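Local coordinates for protein L-lysine 6-oxidase (Marinomonas mediterranea, PDB 3WEU) that oxidatively deaminates L-lysine at its side-chain amino group with a built-in cysteine tryptophylquinone cofactor, releasing hydrogen peroxide that kills bacteria, at residues V399-A404 with Q519-S524; P526-A531 with V570-A575. All coordinates share one frame; numbering follows the deposited sequence.

Contact 1. Residues V399-A404 with Q519-S524; sequences VEKFLA and QTVNFS
Lys401 and Phe402 of the short strand 400-402 meet Val521 and Asn522 on strand 518-522, which ends in an Asx turn at Asn522. Both strands belong to the C-terminal domain of L-lysine epsilon-oxidase and pack at a steep angle without sharing a sheet: their axes pass 8.0 Å apart at 109°. The apolar half is carried by Val521. Its CG1, anti to the backbone N (chi1 -170°), approaches Phe402 CZ to 3.6 Å, obliquely to the ring. The side chains of Phe402 and Val521 slide past each other in opposite directions, and CB of Phe523 lies at the ring's edge near its plane. Lys401 CB lies over one face of the same ring, offset toward the rim, and is also 3.9 Å from Val521 CG1.

The polar half is the lysine's end. Beyond CG the chain runs extended, with CD passing Asn522 O at 3.3 Å, and brings NZ to a 2.9 Å hydrogen bond with Asn522 O, approached from above the carbonyl plane. Backbone oxygens of Glu525 and Val528 also accept from the buried NZ, an environment consistent with a charged amine. Farther out, Asn522 OD1 accepts from Ser524 N at 3.0 Å and from Glu525 N. Its ND2 donates to Leu572 O and, almost straight (173°), to Ser524 OG, which lies in the amide plane.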
loop_
_atom_site.group_PDB
_atom_site.type_symbol
_atom_site.label_atom_id
_atom_site.label_comp_id
_atom_site.label_asym_id
_atom_site.label_seq_id
_atom_site.Cartn_x
_atom_site.Cartn_y
_atom_site.Cartn_z
ATOM N N VAL A 399 16.049 27.778 -7.847
ATOM C CA VAL A 399 15.777 27.733 -6.392
ATOM C C VAL A 399 15.320 29.126 -5.962
ATOM O O VAL A 399 15.817 30.142 -6.416
ATOM C CB VAL A 399 17.064 27.364 -5.655
ATOM C CG1 VAL A 399 16.993 27.539 -4.148
ATOM C CG2 VAL A 399 17.440 25.949 -6.020
ATOM N N GLU A 400 14.342 29.178 -5.056
ATOM C CA GLU A 400 13.982 30.452 -4.434
ATOM C C GLU A 400 13.458 30.132 -3.037
ATOM O O GLU A 400 12.319 29.782 -2.853
ATOM C CB GLU A 400 12.963 31.213 -5.270
ATOM C CG GLU A 400 12.752 32.587 -4.731
ATOM C CD GLU A 400 11.427 33.166 -5.137
ATOM O OE1 GLU A 400 11.419 33.861 -6.210
ATOM O OE2 GLU A 400 10.384 32.944 -4.417
ATOM N N LYS A 401 14.338 30.174 -2.084
ATOM C CA LYS A 401 14.086 29.514 -0.781
ATOM C C LYS A 401 13.127 30.309 0.094
ATOM O O LYS A 401 12.209 29.714 0.751
ATOM C CB LYS A 401 15.365 29.360 -0.044
ATOM C CG LYS A 401 16.305 28.328 -0.617
ATOM C CD LYS A 401 17.515 28.148 0.294
ATOM C CE LYS A 401 18.339 26.949 -0.208
ATOM N NZ LYS A 401 19.406 26.651 0.786
ATOM N N PHE A 402 13.351 31.635 0.147
ATOM C CA PHE A 402 12.625 32.540 1.076
ATOM C C PHE A 402 11.969 33.707 0.399
ATOM O O PHE A 402 12.354 34.123 -0.713
ATOM C CB PHE A 402 13.575 33.051 2.194
ATOM C CG PHE A 402 14.279 31.921 2.934
ATOM C CD1 PHE A 402 13.558 31.111 3.824
ATOM C CD2 PHE A 402 15.626 31.691 2.771
ATOM C CE1 PHE A 402 14.139 30.085 4.493
ATOM C CE2 PHE A 402 16.224 30.656 3.444
ATOM C CZ PHE A 402 15.499 29.852 4.311
ATOM N N LEU A 403 10.923 34.184 1.051
ATOM C CA LEU A 403 10.021 35.124 0.423
ATOM C C LEU A 403 10.571 36.516 0.291
ATOM O O LEU A 403 11.319 36.968 1.126
ATOM C CB LEU A 403 8.666 35.156 1.176
ATOM C CG LEU A 403 7.463 35.822 0.542
ATOM C CD1 LEU A 403 7.101 35.164 -0.788
ATOM C CD2 LEU A 403 6.296 35.806 1.502
ATOM N N ALA A 404 10.152 37.219 -0.762
ATOM C CA ALA A 404 10.305 38.701 -0.876
ATOM C C ALA A 404 8.936 39.228 -1.216
ATOM O O ALA A 404 8.034 38.494 -1.714
ATOM C CB ALA A 404 11.274 39.063 -2.016
ATOM N N GLN A 519 7.437 24.508 5.647
ATOM C CA GLN A 519 8.572 23.829 4.994
ATOM C C GLN A 519 9.766 23.975 5.884
ATOM O O GLN A 519 9.974 25.043 6.441
ATOM C CB GLN A 519 8.862 24.522 3.668
ATOM C CG GLN A 519 9.723 23.687 2.738
ATOM C CD GLN A 519 9.040 22.502 2.121
ATOM O OE1 GLN A 519 7.821 22.457 1.957
ATOM N NE2 GLN A 519 9.858 21.490 1.765
ATOM N N THR A 520 10.567 22.908 6.032
ATOM C CA THR A 520 11.829 22.996 6.703
ATOM C C THR A 520 12.877 23.267 5.629
ATOM O O THR A 520 13.158 22.395 4.786
ATOM C CB THR A 520 12.012 21.615 7.420
ATOM O OG1 THR A 520 11.026 21.587 8.497
ATOM C CG2 THR A 520 13.318 21.525 8.015
ATOM N N VAL A 521 13.442 24.463 5.646
ATOM C CA VAL A 521 14.251 25.025 4.537
ATOM C C VAL A 521 15.723 25.212 4.958
ATOM O O VAL A 521 16.061 25.904 5.937
ATOM C CB VAL A 521 13.699 26.388 4.065
ATOM C CG1 VAL A 521 14.384 26.814 2.785
ATOM C CG2 VAL A 521 12.159 26.313 3.890
ATOM N N ASN A 522 16.620 24.582 4.193
ATOM C CA ASN A 522 18.044 24.689 4.441
ATOM C C ASN A 522 18.450 26.159 4.274
ATOM O O ASN A 522 18.000 26.814 3.304
ATOM C CB ASN A 522 18.841 23.871 3.394
ATOM C CG ASN A 522 20.301 24.204 3.448
ATOM O OD1 ASN A 522 20.778 25.045 2.716
ATOM N ND2 ASN A 522 20.965 23.679 4.436
ATOM N N PHE A 523 19.375 26.640 5.089
ATOM C CA PHE A 523 19.837 27.991 4.858
ATOM C C PHE A 523 21.375 28.147 4.777
ATOM O O PHE A 523 21.908 29.226 4.991
ATOM C CB PHE A 523 19.254 28.937 5.870
ATOM C CG PHE A 523 19.535 28.592 7.300
ATOM C CD1 PHE A 523 20.557 29.210 7.975
ATOM C CD2 PHE A 523 18.685 27.765 8.020
ATOM C CE1 PHE A 523 20.806 28.978 9.328
ATOM C CE2 PHE A 523 18.935 27.505 9.374
ATOM C CZ PHE A 523 20.003 28.098 10.025
ATOM N N SER A 524 22.071 27.082 4.466
ATOM C CA SER A 524 23.561 27.100 4.483
ATOM C C SER A 524 24.139 26.988 3.098
ATOM O O SER A 524 25.259 27.416 2.848
ATOM C CB SER A 524 24.117 25.955 5.326
ATOM O OG SER A 524 23.687 24.704 4.836
#

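Contact 2. Residues P526-A531 with V570-A575; sequences PSVNKA and VPLPPA
Ala531 and Val570 are joined by two backbone hydrogen bonds, Ala531 N to Val570 O at 2.9 Å and Val570 N to Ala531 O at 2.8 Å, both close to straight. They form a hydrogen-bonded antiparallel pair. Lys530 and Pro571, the next pair, are non-hydrogen-bonded, and their CA atoms come within 4.3 Å as the side chains diverge.

Weaker CA-H...O contacts extend the pairing. Pro571 CA directs its hydrogen to Asn529 O over 3.5 Å with an angle at H of 160°, and Lys530 CA approaches Val570 O, which thereby receives a second, more bent contact besides the amide of Ala531. Together these interactions mark the root of a long two-stranded antiparallel hairpin arm, strands 530-543 and 557-571, where it leaves the body of the subunit.

Apolar contacts flank the backbone. In Leu572, chi1 (-177°) places CG anti to the backbone N. Its CD1 meets Ala531 CB at 4.0 Å. Its CD2 meets Val528 CG1 at 3.9 Å, the valine and leucine side chains crossing obliquely. Lys530 lays its aliphatic part beside the peptide joining Val570 to Pro571, with CG 4.0 Å from the proline N.

Polar links outside the pair tie it to residues 384-388 of the same chain. Asn529 ND2, on a side chain whose CB points away from 570-575, donates to the backbone oxygens of Asn384 and Ser387, and the Ser388 hydroxyl bonds both Asn529 N and Lys530 O.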
loop_
_atom_site.group_PDB
_atom_site.type_symbol
_atom_site.label_atom_id
_atom_site.label_comp_id
_atom_site.label_asym_id
_atom_site.label_seq_id
_atom_site.Cartn_x
_atom_site.Cartn_y
_atom_site.Cartn_z
ATOM N N PRO A 526 23.180 27.712 -0.850
ATOM C CA PRO A 526 22.164 28.332 -1.693
ATOM C C PRO A 526 21.586 27.444 -2.773
ATOM O O PRO A 526 20.416 27.614 -3.170
ATOM C CB PRO A 526 22.936 29.467 -2.342
ATOM C CG PRO A 526 23.903 29.919 -1.244
ATOM C CD PRO A 526 24.319 28.631 -0.558
ATOM N N SER A 527 22.374 26.481 -3.282
ATOM C CA SER A 527 21.898 25.619 -4.375
ATOM C C SER A 527 21.163 24.328 -3.923
ATOM O O SER A 527 20.629 23.582 -4.727
ATOM C CB SER A 527 23.133 25.268 -5.287
ATOM O OG SER A 527 23.953 24.371 -4.543
ATOM N N VAL A 528 21.042 24.123 -2.623
ATOM C CA VAL A 528 20.505 22.907 -2.043
ATOM C C VAL A 528 19.231 23.166 -1.233
ATOM O O VAL A 528 19.237 23.990 -0.301
ATOM C CB VAL A 528 21.504 22.305 -1.102
ATOM C CG1 VAL A 528 20.893 21.049 -0.474
ATOM C CG2 VAL A 528 22.793 21.909 -1.895
ATOM N N ASN A 529 18.154 22.501 -1.620
ATOM C CA ASN A 529 16.983 22.395 -0.708
ATOM C C ASN A 529 16.957 21.050 0.033
ATOM O O ASN A 529 16.671 21.019 1.206
ATOM C CB ASN A 529 15.675 22.657 -1.445
ATOM C CG ASN A 529 15.369 24.131 -1.565
ATOM O OD1 ASN A 529 15.486 24.844 -0.602
ATOM N ND2 ASN A 529 14.960 24.586 -2.730
ATOM N N LYS A 530 17.232 19.959 -0.670
ATOM C CA LYS A 530 17.158 18.599 -0.105
ATOM C C LYS A 530 18.438 17.840 -0.502
ATOM O O LYS A 530 19.053 18.131 -1.531
ATOM C CB LYS A 530 15.870 17.849 -0.564
ATOM C CG LYS A 530 14.678 18.566 -0.018
ATOM C CD LYS A 530 13.479 17.807 0.285
ATOM C CE LYS A 530 12.345 18.772 0.463
ATOM N NZ LYS A 530 11.241 17.884 0.172
ATOM N N ALA A 531 18.801 16.887 0.322
ATOM C CA ALA A 531 19.973 16.050 0.063
ATOM C C ALA A 531 19.621 14.674 0.527
ATOM O O ALA A 531 18.591 14.492 1.269
ATOM C CB ALA A 531 21.086 16.564 0.892
ATOM N N VAL A 570 15.861 14.706 1.979
ATOM C CA VAL A 570 15.433 15.409 3.162
ATOM C C VAL A 570 16.065 16.778 3.209
ATOM O O VAL A 570 17.087 16.966 2.637
ATOM C CB VAL A 570 15.816 14.653 4.439
ATOM C CG1 VAL A 570 15.085 13.289 4.411
ATOM C CG2 VAL A 570 17.318 14.515 4.600
ATOM N N PRO A 571 15.410 17.716 3.870
ATOM C CA PRO A 571 16.003 19.024 4.010
ATOM C C PRO A 571 17.397 18.948 4.580
ATOM O O PRO A 571 17.625 18.279 5.539
ATOM C CB PRO A 571 15.033 19.731 4.998
ATOM C CG PRO A 571 13.690 19.050 4.771
ATOM C CD PRO A 571 14.087 17.613 4.536
ATOM N N LEU A 572 18.340 19.605 3.957
ATOM C CA LEU A 572 19.705 19.646 4.456
ATOM C C LEU A 572 19.787 20.494 5.703
ATOM O O LEU A 572 19.430 21.661 5.649
ATOM C CB LEU A 572 20.664 20.209 3.418
ATOM C CG LEU A 572 22.136 20.225 3.816
ATOM C CD1 LEU A 572 22.674 18.755 3.899
ATOM C CD2 LEU A 572 22.912 21.079 2.863
ATOM N N PRO A 573 20.263 19.952 6.814
ATOM C CA PRO A 573 20.504 20.822 7.975
ATOM C C PRO A 573 21.678 21.751 7.701
ATOM O O PRO A 573 22.552 21.353 6.951
ATOM C CB PRO A 573 20.912 19.868 9.044
ATOM C CG PRO A 573 20.513 18.520 8.576
ATOM C CD PRO A 573 20.587 18.540 7.117
ATOM N N PRO A 574 21.732 22.941 8.290
ATOM C CA PRO A 574 20.739 23.443 9.224
ATOM C C PRO A 574 19.559 24.060 8.486
ATOM O O PRO A 574 19.709 24.605 7.364
ATOM C CB PRO A 574 21.518 24.502 10.031
ATOM C CG PRO A 574 22.444 25.059 8.981
ATOM C CD PRO A 574 22.910 23.815 8.223
ATOM N N ALA A 575 18.365 23.923 9.076
ATOM C CA ALA A 575 17.184 24.342 8.374
ATOM C C ALA A 575 16.275 25.154 9.255
ATOM O O ALA A 575 16.400 25.103 10.497
ATOM C CB ALA A 575 16.429 23.172 7.838
#

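Overall arrangement
Contacts 1 and 2 lie about 9 Å apart, centre to centre, and come in series along the chain: contact 1 closes just past strand 518-522 before contact 2 opens in the segment leading into strand 530-543. Contact 1 is buried, whereas contact 2 lies nearer the surface. Residues 519-524 and 570-575 are directly linked: Asn522 ND2 probably donates to Leu572 O, and Phe523 N to Pro574 O. Strand 518-522 also pairs antiparallel with 575-579, the strand that follows the arm. The base of the projecting hairpin is thus joined to strands 518-522 and 575-579, which lie just after Cys516 and just before Trp581 in sequence, the residues that form the cysteine tryptophylquinone.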